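Long-range contacts in uric acid oxidase (Arthrobacter globiformis, PDB 1VAY), which catalyses the oxidation of uric acid to 5-hydroxyisourate, which is then processed further to (S)-allantoin: residues G150-G155 / E166-I171; R170-D175 / L210-T215. All blocks are in the same frame, centred on the assembly; numbering follows the deposited sequence.

Overall arrangement
Both interactions wall the same pocket, and 8-azaxanthine sits between them; their centres are about 9 Å apart and they share R170 and I171. Interaction 1 joins the two limbs of the loop that leads into strand 172-182. Interaction 2 sets the start of that strand beside the start of helix 212-226. F153 of the first lies against one face of the ligand, Q213 of the second pairs its amide with N1 and O6, and R170, common to both, donates from NH2 to the ligand O2 (2.9 Å). The two also touch directly: S151 OG lies 3.5 Å from L172 CB. T57 of the second subunit adds a backbone N hydrogen bond, so the pocket lies at a subunit interface.

Interaction 1. Residues G150-G155 / E166-I171; sequences GSEFHG and ETTDRI. With AZA (8-azaxanthine), chain I.
F153 and T167 form a single antiparallel hydrogen-bonded bridge, their CA atoms 5.5 Å apart, paired by F153 N to T167 O and T167 N to F153 O. A weak bond from R170 N to S151 O joins the limbs farther along. At the other end E166 OE2 takes the backbone N of G155 at 2.6 Å with its anti lone pair. H154 lies beside E166: its CB is 3.1 Å from E166 OE2, its ring edge faces T167 O, and NE2, with its partner in the ring plane, donates to E152 OE1. The other oxygen of E152 is bound by H208, while its CG packs on the T168 backbone. R170 crosses to the pocket side as an extended chain. Its NE donates to S151 OG at 3.0 Å, within the guanidinium plane, and S151 presents that oxygen because OG lies anti to the backbone N (chi1 178°). One guanidinium face lies against F153 CB, 3.5 Å from the plane and offset toward the rim, and a water links S151 OG, E152 O and R170 NH2. NH2 also donates to O2 of 8-azaxanthine (2.9 Å, 160°). A leucine in place of R170 would probably leave S151 OG without its NE donor and the ligand O2 with the backbone N of L212 but no charged donor. F153 lays one ring face on the ligand, N3 being 3.3 Å above the ring centre. N51 of the second subunit packs on F153, and R22 of the third subunit forms a salt bridge with D169. This pairing of an aromatic floor with an arginine at O2 is the purine-binding site of uricases, consistent with F153 and R170 being urate-binding residues.

Interaction 2. Residues R170-D175 / L210-T215; sequences RILATD and LALQQT. With AZA (8-azaxanthine), chain I.
L172 reaches from the first residue of strand 172-182 to L212 and T215 on the opening turn of helix 212-226, their closest CA atoms (L172 and L212) 7.7 Å apart. L172 CB points toward the helix and lies near S151 OG of the neighbouring loop. CG stands anti to the backbone N (chi1 -179°), which carries the fork of the side chain to the helix. There the branches part: CD1 meets L212 CG at 4.1 Å, the two leucines crossing obliquely, and CD2 comes to 3.9 Å from T215 OG1, with the L172 and T215 side chains running past each other in opposite directions. That hydroxyl is hydrogen-bonded to S209 OG, and L172 CD2 packs beside it. F204 of helix 189-206 packs on both L172 and T215, and N239 and L237 of strand 230-244 touch L172 and L212 respectively. No hydrogen bond runs between the segments; what joins their polar ends is 8-azaxanthine. Its O2 accepts from L212 N at 2.8 Å, almost straight at 172°, in addition to the bond from R170, whose NH2 lies 4.1 Å from L212 N. Two donors therefore grip one carbonyl oxygen. A211 is the N-cap residue, so L212 N belongs to the first turn, where backbone N-H groups are not used by the helix, and the helix dipole would probably favour the oxygen as well. Q213 turns back at chi2 (86°) to pair its amide with N1 and O6: OE1 accepts from N1 at 3.0 Å, and NE2 donates to O6 at 3.0 Å. Y10 of the second subunit packs on Q213. A two-pronged glutamine amide reading N1 and O6, next to a helix N-terminus and an arginine at O2, marks the urate pocket of uricases.

Interaction 1. Residues G150-G155 / E166-I171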
ATOM      1  N   GLY A 150      -3.810  28.046  15.902  1.00 20.63           N
ATOM      2  CA  GLY A 150      -2.500  28.665  15.829  1.00 20.78           C
ATOM      3  C   GLY A 150      -1.949  28.516  14.426  1.00 22.67           C
ATOM      4  O   GLY A 150      -0.750  28.290  14.229  1.00 24.36           O
ATOM      5  N   SER A 151      -2.847  28.615  13.447  1.00 22.25           N
ATOM      6  CA  SER A 151      -2.498  28.509  12.036  1.00 20.95           C
ATOM      7  C   SER A 151      -3.439  29.396  11.238  1.00 21.95           C
ATOM      8  O   SER A 151      -4.665  29.336  11.408  1.00 21.52           O
ATOM      9  CB  SER A 151      -2.617  27.058  11.542  1.00 22.23           C
ATOM     10  OG  SER A 151      -2.327  26.954  10.146  1.00 21.38           O
ATOM     11  N   GLU A 152      -2.854  30.222  10.372  1.00 21.38           N
ATOM     12  CA  GLU A 152      -3.607  31.135   9.531  1.00 20.69           C
ATOM     13  C   GLU A 152      -3.088  31.062   8.100  1.00 21.89           C
ATOM     14  O   GLU A 152      -2.005  30.533   7.852  1.00 21.52           O
ATOM     15  CB  GLU A 152      -3.440  32.572  10.023  1.00 20.83           C
ATOM     16  CG  GLU A 152      -3.854  32.828  11.465  1.00 24.38           C
ATOM     17  CD  GLU A 152      -3.715  34.298  11.855  1.00 24.43           C
ATOM     18  OE1 GLU A 152      -4.167  35.167  11.077  1.00 24.42           O
ATOM     19  OE2 GLU A 152      -3.162  34.584  12.942  1.00 24.87           O
ATOM     20  N   PHE A 153      -3.881  31.585   7.167  1.00 22.35           N
ATOM     21  CA  PHE A 153      -3.505  31.665   5.760  1.00 24.53           C
ATOM     22  C   PHE A 153      -4.354  32.723   5.080  1.00 24.26           C
ATOM     23  O   PHE A 153      -5.524  32.495   4.757  1.00 23.93           O
ATOM     24  CB  PHE A 153      -3.680  30.338   5.013  1.00 24.35           C
ATOM     25  CG  PHE A 153      -3.061  30.348   3.633  1.00 25.84           C
ATOM     26  CD1 PHE A 153      -1.700  30.621   3.471  1.00 26.64           C
ATOM     27  CD2 PHE A 153      -3.833  30.113   2.495  1.00 27.15           C
ATOM     28  CE1 PHE A 153      -1.115  30.659   2.193  1.00 26.25           C
ATOM     29  CE2 PHE A 153      -3.259  30.148   1.211  1.00 26.35           C
ATOM     30  CZ  PHE A 153      -1.896  30.421   1.062  1.00 26.27           C
ATOM     31  N   HIS A 154      -3.752  33.885   4.864  1.00 23.85           N
ATOM     32  CA  HIS A 154      -4.438  34.999   4.232  1.00 24.63           C
ATOM     33  C   HIS A 154      -3.432  35.916   3.545  1.00 25.80           C
ATOM     34  O   HIS A 154      -2.222  35.788   3.745  1.00 25.23           O
ATOM     35  CB  HIS A 154      -5.238  35.778   5.286  1.00 23.34           C
ATOM     36  CG  HIS A 154      -4.465  36.078   6.535  1.00 22.25           C
ATOM     37  ND1 HIS A 154      -3.494  37.055   6.599  1.00 23.28           N
ATOM     38  CD2 HIS A 154      -4.521  35.527   7.771  1.00 22.33           C
ATOM     39  CE1 HIS A 154      -2.987  37.094   7.818  1.00 19.41           C
ATOM     40  NE2 HIS A 154      -3.593  36.176   8.551  1.00 20.75           N
ATOM     41  N   GLY A 155      -3.939  36.832   2.726  1.00 26.40           N
ATOM     42  CA  GLY A 155      -3.064  37.758   2.034  1.00 25.94           C
ATOM     43  C   GLY A 155      -2.526  37.236   0.715  1.00 25.27           C
ATOM     44  O   GLY A 155      -1.673  37.874   0.105  1.00 25.98           O
ATOM     45  N   GLU A 166      -9.862  33.593   2.860  1.00 22.46           N
ATOM     46  CA  GLU A 166      -8.846  33.862   3.863  1.00 23.04           C
ATOM     47  C   GLU A 166      -9.329  33.300   5.193  1.00 24.06           C
ATOM     48  O   GLU A 166     -10.529  33.242   5.449  1.00 23.26           O
ATOM     49  CB  GLU A 166      -8.624  35.366   4.021  1.00 23.73           C
ATOM     50  CG  GLU A 166      -8.095  36.063   2.788  1.00 25.80           C
ATOM     51  CD  GLU A 166      -7.635  37.473   3.088  1.00 25.23           C
ATOM     52  OE1 GLU A 166      -8.489  38.360   3.280  1.00 26.62           O
ATOM     53  OE2 GLU A 166      -6.409  37.692   3.149  1.00 29.41           O
ATOM     54  N   THR A 167      -8.395  32.892   6.044  1.00 24.06           N
ATOM     55  CA  THR A 167      -8.763  32.356   7.343  1.00 23.60           C
ATOM     56  C   THR A 167      -7.700  32.694   8.378  1.00 23.75           C
ATOM     57  O   THR A 167      -6.516  32.793   8.049  1.00 22.60           O
ATOM     58  CB  THR A 167      -8.938  30.823   7.280  1.00 22.93           C
ATOM     59  OG1 THR A 167      -9.369  30.336   8.555  1.00 26.25           O
ATOM     60  CG2 THR A 167      -7.636  30.156   6.917  1.00 23.14           C
ATOM     61  N   THR A 168      -8.123  32.883   9.626  1.00 23.58           N
ATOM     62  CA  THR A 168      -7.183  33.185  10.702  1.00 23.52           C
ATOM     63  C   THR A 168      -7.221  32.079  11.749  1.00 23.45           C
ATOM     64  O   THR A 168      -6.623  32.207  12.811  1.00 23.00           O
ATOM     65  CB  THR A 168      -7.507  34.520  11.415  1.00 24.42           C
ATOM     66  OG1 THR A 168      -8.767  34.403  12.084  1.00 21.89           O
ATOM     67  CG2 THR A 168      -7.548  35.680  10.416  1.00 21.99           C
ATOM     68  N   ASP A 169      -7.930  30.996  11.451  1.00 23.00           N
ATOM     69  CA  ASP A 169      -8.023  29.875  12.380  1.00 22.09           C
ATOM     70  C   ASP A 169      -8.316  28.620  11.567  1.00 22.38           C
ATOM     71  O   ASP A 169      -9.413  28.458  11.019  1.00 23.41           O
ATOM     72  CB  ASP A 169      -9.140  30.123  13.404  1.00 19.84           C
ATOM     73  CG  ASP A 169      -9.023  29.226  14.647  1.00 22.07           C
ATOM     74  OD1 ASP A 169      -8.396  28.147  14.582  1.00 19.80           O
ATOM     75  OD2 ASP A 169      -9.583  29.601  15.699  1.00 23.28           O
ATOM     76  N   ARG A 170      -7.329  27.738  11.479  1.00 20.58           N
ATOM     77  CA  ARG A 170      -7.489  26.510  10.716  1.00 19.69           C
ATOM     78  C   ARG A 170      -6.571  25.422  11.267  1.00 20.68           C
ATOM     79  O   ARG A 170      -5.679  25.695  12.076  1.00 20.35           O
ATOM     80  CB  ARG A 170      -7.125  26.752   9.251  1.00 19.74           C
ATOM     81  CG  ARG A 170      -5.632  26.977   9.050  1.00 18.89           C
ATOM     82  CD  ARG A 170      -5.219  26.935   7.594  1.00 19.10           C
ATOM     83  NE  ARG A 170      -3.769  27.036   7.468  1.00 19.10           N
ATOM     84  CZ  ARG A 170      -3.106  26.984   6.318  1.00 19.41           C
ATOM     85  NH1 ARG A 170      -3.756  26.833   5.165  1.00 18.43           N
ATOM     86  NH2 ARG A 170      -1.786  27.075   6.322  1.00 17.91           N
ATOM     87  N   ILE A 171      -6.795  24.189  10.828  1.00 18.54           N
ATOM     88  CA  ILE A 171      -5.959  23.070  11.242  1.00 18.55           C
ATOM     89  C   ILE A 171      -4.769  22.998  10.297  1.00 18.75           C
ATOM     90  O   ILE A 171      -4.905  23.248   9.102  1.00 18.29           O
ATOM     91  CB  ILE A 171      -6.725  21.712  11.170  1.00 18.38           C
ATOM     92  CG1 ILE A 171      -7.604  21.536  12.414  1.00 18.33           C
ATOM     93  CG2 ILE A 171      -5.744  20.552  11.052  1.00 13.90           C
ATOM     94  CD1 ILE A 171      -8.297  20.192  12.504  1.00 16.02           C
TER
HETATM   95  N1  AZA I1304       0.395  27.457   1.908  1.00 28.84           N
HETATM   96  C2  AZA I1304      -0.410  27.349   3.018  1.00 30.54           C
HETATM   97  O2  AZA I1304       0.055  27.404   4.135  1.00 31.55           O
HETATM   98  N3  AZA I1304      -1.747  27.172   2.854  1.00 29.30           N
HETATM   99  C4  AZA I1304      -2.260  27.114   1.634  1.00 28.63           C
HETATM  100  C5  AZA I1304      -1.479  27.221   0.509  1.00 29.02           C
HETATM  101  C6  AZA I1304      -0.032  27.406   0.602  1.00 28.29           C
HETATM  102  O6  AZA I1304       0.777  27.513  -0.320  1.00 28.32           O
HETATM  103  N7  AZA I1304      -2.274  27.123  -0.554  1.00 27.79           N
HETATM  104  N8  AZA I1304      -3.500  26.962  -0.018  1.00 27.03           N
HETATM  105  N9  AZA I1304      -3.534  26.951   1.319  1.00 30.10           N
HETATM  106  O   HOH W   1      -0.721  28.208   8.502  1.00 19.54           O

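Interaction 2. Residues R170-D175 / L210-T215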
ATOM      1  N   ARG A 170      -7.329  27.738  11.479  1.00 20.58           N
ATOM      2  CA  ARG A 170      -7.489  26.510  10.716  1.00 19.69           C
ATOM      3  C   ARG A 170      -6.571  25.422  11.267  1.00 20.68           C
ATOM      4  O   ARG A 170      -5.679  25.695  12.076  1.00 20.35           O
ATOM      5  CB  ARG A 170      -7.125  26.752   9.251  1.00 19.74           C
ATOM      6  CG  ARG A 170      -5.632  26.977   9.050  1.00 18.89           C
ATOM      7  CD  ARG A 170      -5.219  26.935   7.594  1.00 19.10           C
ATOM      8  NE  ARG A 170      -3.769  27.036   7.468  1.00 19.10           N
ATOM      9  CZ  ARG A 170      -3.106  26.984   6.318  1.00 19.41           C
ATOM     10  NH1 ARG A 170      -3.756  26.833   5.165  1.00 18.43           N
ATOM     11  NH2 ARG A 170      -1.786  27.075   6.322  1.00 17.91           N
ATOM     12  N   ILE A 171      -6.795  24.189  10.828  1.00 18.54           N
ATOM     13  CA  ILE A 171      -5.959  23.070  11.242  1.00 18.55           C
ATOM     14  C   ILE A 171      -4.769  22.998  10.297  1.00 18.75           C
ATOM     15  O   ILE A 171      -4.905  23.248   9.102  1.00 18.29           O
ATOM     16  CB  ILE A 171      -6.725  21.712  11.170  1.00 18.38           C
ATOM     17  CG1 ILE A 171      -7.604  21.536  12.414  1.00 18.33           C
ATOM     18  CG2 ILE A 171      -5.744  20.552  11.052  1.00 13.90           C
ATOM     19  CD1 ILE A 171      -8.297  20.192  12.504  1.00 16.02           C
ATOM     20  N   LEU A 172      -3.597  22.685  10.835  1.00 20.41           N
ATOM     21  CA  LEU A 172      -2.407  22.536  10.004  1.00 20.78           C
ATOM     22  C   LEU A 172      -1.830  21.162  10.310  1.00 20.80           C
ATOM     23  O   LEU A 172      -1.303  20.927  11.403  1.00 21.33           O
ATOM     24  CB  LEU A 172      -1.362  23.611  10.315  1.00 21.41           C
ATOM     25  CG  LEU A 172      -0.100  23.517   9.447  1.00 20.21           C
ATOM     26  CD1 LEU A 172      -0.487  23.752   7.989  1.00 19.38           C
ATOM     27  CD2 LEU A 172       0.935  24.540   9.893  1.00 19.49           C
ATOM     28  N   ALA A 173      -1.940  20.255   9.345  1.00 20.54           N
ATOM     29  CA  ALA A 173      -1.452  18.895   9.514  1.00 18.73           C
ATOM     30  C   ALA A 173      -0.515  18.528   8.380  1.00 17.79           C
ATOM     31  O   ALA A 173      -0.760  18.886   7.231  1.00 17.29           O
ATOM     32  CB  ALA A 173      -2.629  17.928   9.551  1.00 18.22           C
ATOM     33  N   THR A 174       0.547  17.794   8.699  1.00 17.93           N
ATOM     34  CA  THR A 174       1.516  17.397   7.682  1.00 18.00           C
ATOM     35  C   THR A 174       2.281  16.149   8.102  1.00 18.07           C
ATOM     36  O   THR A 174       2.164  15.678   9.234  1.00 19.87           O
ATOM     37  CB  THR A 174       2.531  18.554   7.429  1.00 18.29           C
ATOM     38  OG1 THR A 174       3.403  18.213   6.347  1.00 20.03           O
ATOM     39  CG2 THR A 174       3.376  18.815   8.682  1.00 18.36           C
ATOM     40  N   ASP A 175       3.038  15.588   7.171  1.00 19.51           N
ATOM     41  CA  ASP A 175       3.874  14.437   7.472  1.00 18.92           C
ATOM     42  C   ASP A 175       5.271  15.040   7.437  1.00 20.82           C
ATOM     43  O   ASP A 175       5.682  15.590   6.409  1.00 20.90           O
ATOM     44  CB  ASP A 175       3.761  13.360   6.395  1.00 19.30           C
ATOM     45  CG  ASP A 175       2.376  12.746   6.315  1.00 21.03           C
ATOM     46  OD1 ASP A 175       1.681  12.650   7.354  1.00 16.85           O
ATOM     47  OD2 ASP A 175       1.992  12.337   5.201  1.00 22.04           O
ATOM     48  N   LEU A 210       1.589  31.328   9.722  1.00 24.60           N
ATOM     49  CA  LEU A 210       0.890  32.201   8.786  1.00 23.92           C
ATOM     50  C   LEU A 210       0.875  31.494   7.432  1.00 24.28           C
ATOM     51  O   LEU A 210       0.212  31.935   6.488  1.00 23.96           O
ATOM     52  CB  LEU A 210       1.589  33.559   8.666  1.00 21.89           C
ATOM     53  CG  LEU A 210       1.515  34.469   9.904  1.00 24.31           C
ATOM     54  CD1 LEU A 210       2.135  35.829   9.596  1.00 22.42           C
ATOM     55  CD2 LEU A 210       0.063  34.650  10.313  1.00 24.78           C
ATOM     56  N   ALA A 211       1.613  30.389   7.356  1.00 24.12           N
ATOM     57  CA  ALA A 211       1.699  29.574   6.147  1.00 25.59           C
ATOM     58  C   ALA A 211       2.607  28.365   6.386  1.00 25.35           C
ATOM     59  O   ALA A 211       3.573  28.442   7.153  1.00 24.89           O
ATOM     60  CB  ALA A 211       2.228  30.409   4.986  1.00 27.78           C
ATOM     61  N   LEU A 212       2.301  27.246   5.736  1.00 24.56           N
ATOM     62  CA  LEU A 212       3.116  26.051   5.910  1.00 24.02           C
ATOM     63  C   LEU A 212       4.562  26.404   5.541  1.00 22.59           C
ATOM     64  O   LEU A 212       5.505  25.860   6.115  1.00 22.00           O
ATOM     65  CB  LEU A 212       2.608  24.909   5.023  1.00 24.63           C
ATOM     66  CG  LEU A 212       2.771  23.485   5.580  1.00 27.48           C
ATOM     67  CD1 LEU A 212       2.500  22.473   4.473  1.00 24.38           C
ATOM     68  CD2 LEU A 212       4.162  23.282   6.136  1.00 26.58           C
ATOM     69  N   GLN A 213       4.719  27.314   4.582  1.00 21.16           N
ATOM     70  CA  GLN A 213       6.033  27.773   4.153  1.00 21.36           C
ATOM     71  C   GLN A 213       6.788  28.388   5.343  1.00 22.05           C
ATOM     72  O   GLN A 213       7.930  28.039   5.601  1.00 22.73           O
ATOM     73  CB  GLN A 213       5.903  28.817   3.027  1.00 21.90           C
ATOM     74  CG  GLN A 213       5.584  28.239   1.638  1.00 20.43           C
ATOM     75  CD  GLN A 213       4.096  28.030   1.401  1.00 20.94           C
ATOM     76  OE1 GLN A 213       3.352  27.736   2.327  1.00 20.28           O
ATOM     77  NE2 GLN A 213       3.664  28.168   0.149  1.00 19.67           N
ATOM     78  N   GLN A 214       6.137  29.295   6.069  1.00 23.74           N
ATOM     79  CA  GLN A 214       6.744  29.952   7.225  1.00 25.25           C
ATOM     80  C   GLN A 214       7.128  28.928   8.300  1.00 26.05           C
ATOM     81  O   GLN A 214       8.250  28.942   8.817  1.00 24.97           O
ATOM     82  CB  GLN A 214       5.767  30.990   7.803  1.00 28.39           C
ATOM     83  CG  GLN A 214       6.170  31.575   9.159  1.00 34.23           C
ATOM     84  CD  GLN A 214       5.009  32.288   9.857  1.00 39.43           C
ATOM     85  OE1 GLN A 214       4.579  33.363   9.437  1.00 44.40           O
ATOM     86  NE2 GLN A 214       4.496  31.684  10.923  1.00 39.39           N
ATOM     87  N   THR A 215       6.187  28.048   8.635  1.00 24.89           N
ATOM     88  CA  THR A 215       6.419  27.006   9.628  1.00 24.13           C
ATOM     89  C   THR A 215       7.647  26.169   9.268  1.00 22.96           C
ATOM     90  O   THR A 215       8.516  25.930  10.108  1.00 22.52           O
ATOM     91  CB  THR A 215       5.197  26.053   9.735  1.00 23.83           C
ATOM     92  OG1 THR A 215       4.076  26.766  10.264  1.00 21.83           O
ATOM     93  CG2 THR A 215       5.514  24.873  10.653  1.00 23.35           C
TER
HETATM   94  N1  AZA I1304       0.395  27.457   1.908  1.00 28.84           N
HETATM   95  C2  AZA I1304      -0.410  27.349   3.018  1.00 30.54           C
HETATM   96  O2  AZA I1304       0.055  27.404   4.135  1.00 31.55           O
HETATM   97  N3  AZA I1304      -1.747  27.172   2.854  1.00 29.30           N
HETATM   98  C4  AZA I1304      -2.260  27.114   1.634  1.00 28.63           C
HETATM   99  C5  AZA I1304      -1.479  27.221   0.509  1.00 29.02           C
HETATM  100  C6  AZA I1304      -0.032  27.406   0.602  1.00 28.29           C
HETATM  101  O6  AZA I1304       0.777  27.513  -0.320  1.00 28.32           O
HETATM  102  N7  AZA I1304      -2.274  27.123  -0.554  1.00 27.79           N
HETATM  103  N8  AZA I1304      -3.500  26.962  -0.018  1.00 27.03           N
HETATM  104  N9  AZA I1304      -3.534  26.951   1.319  1.00 30.10           N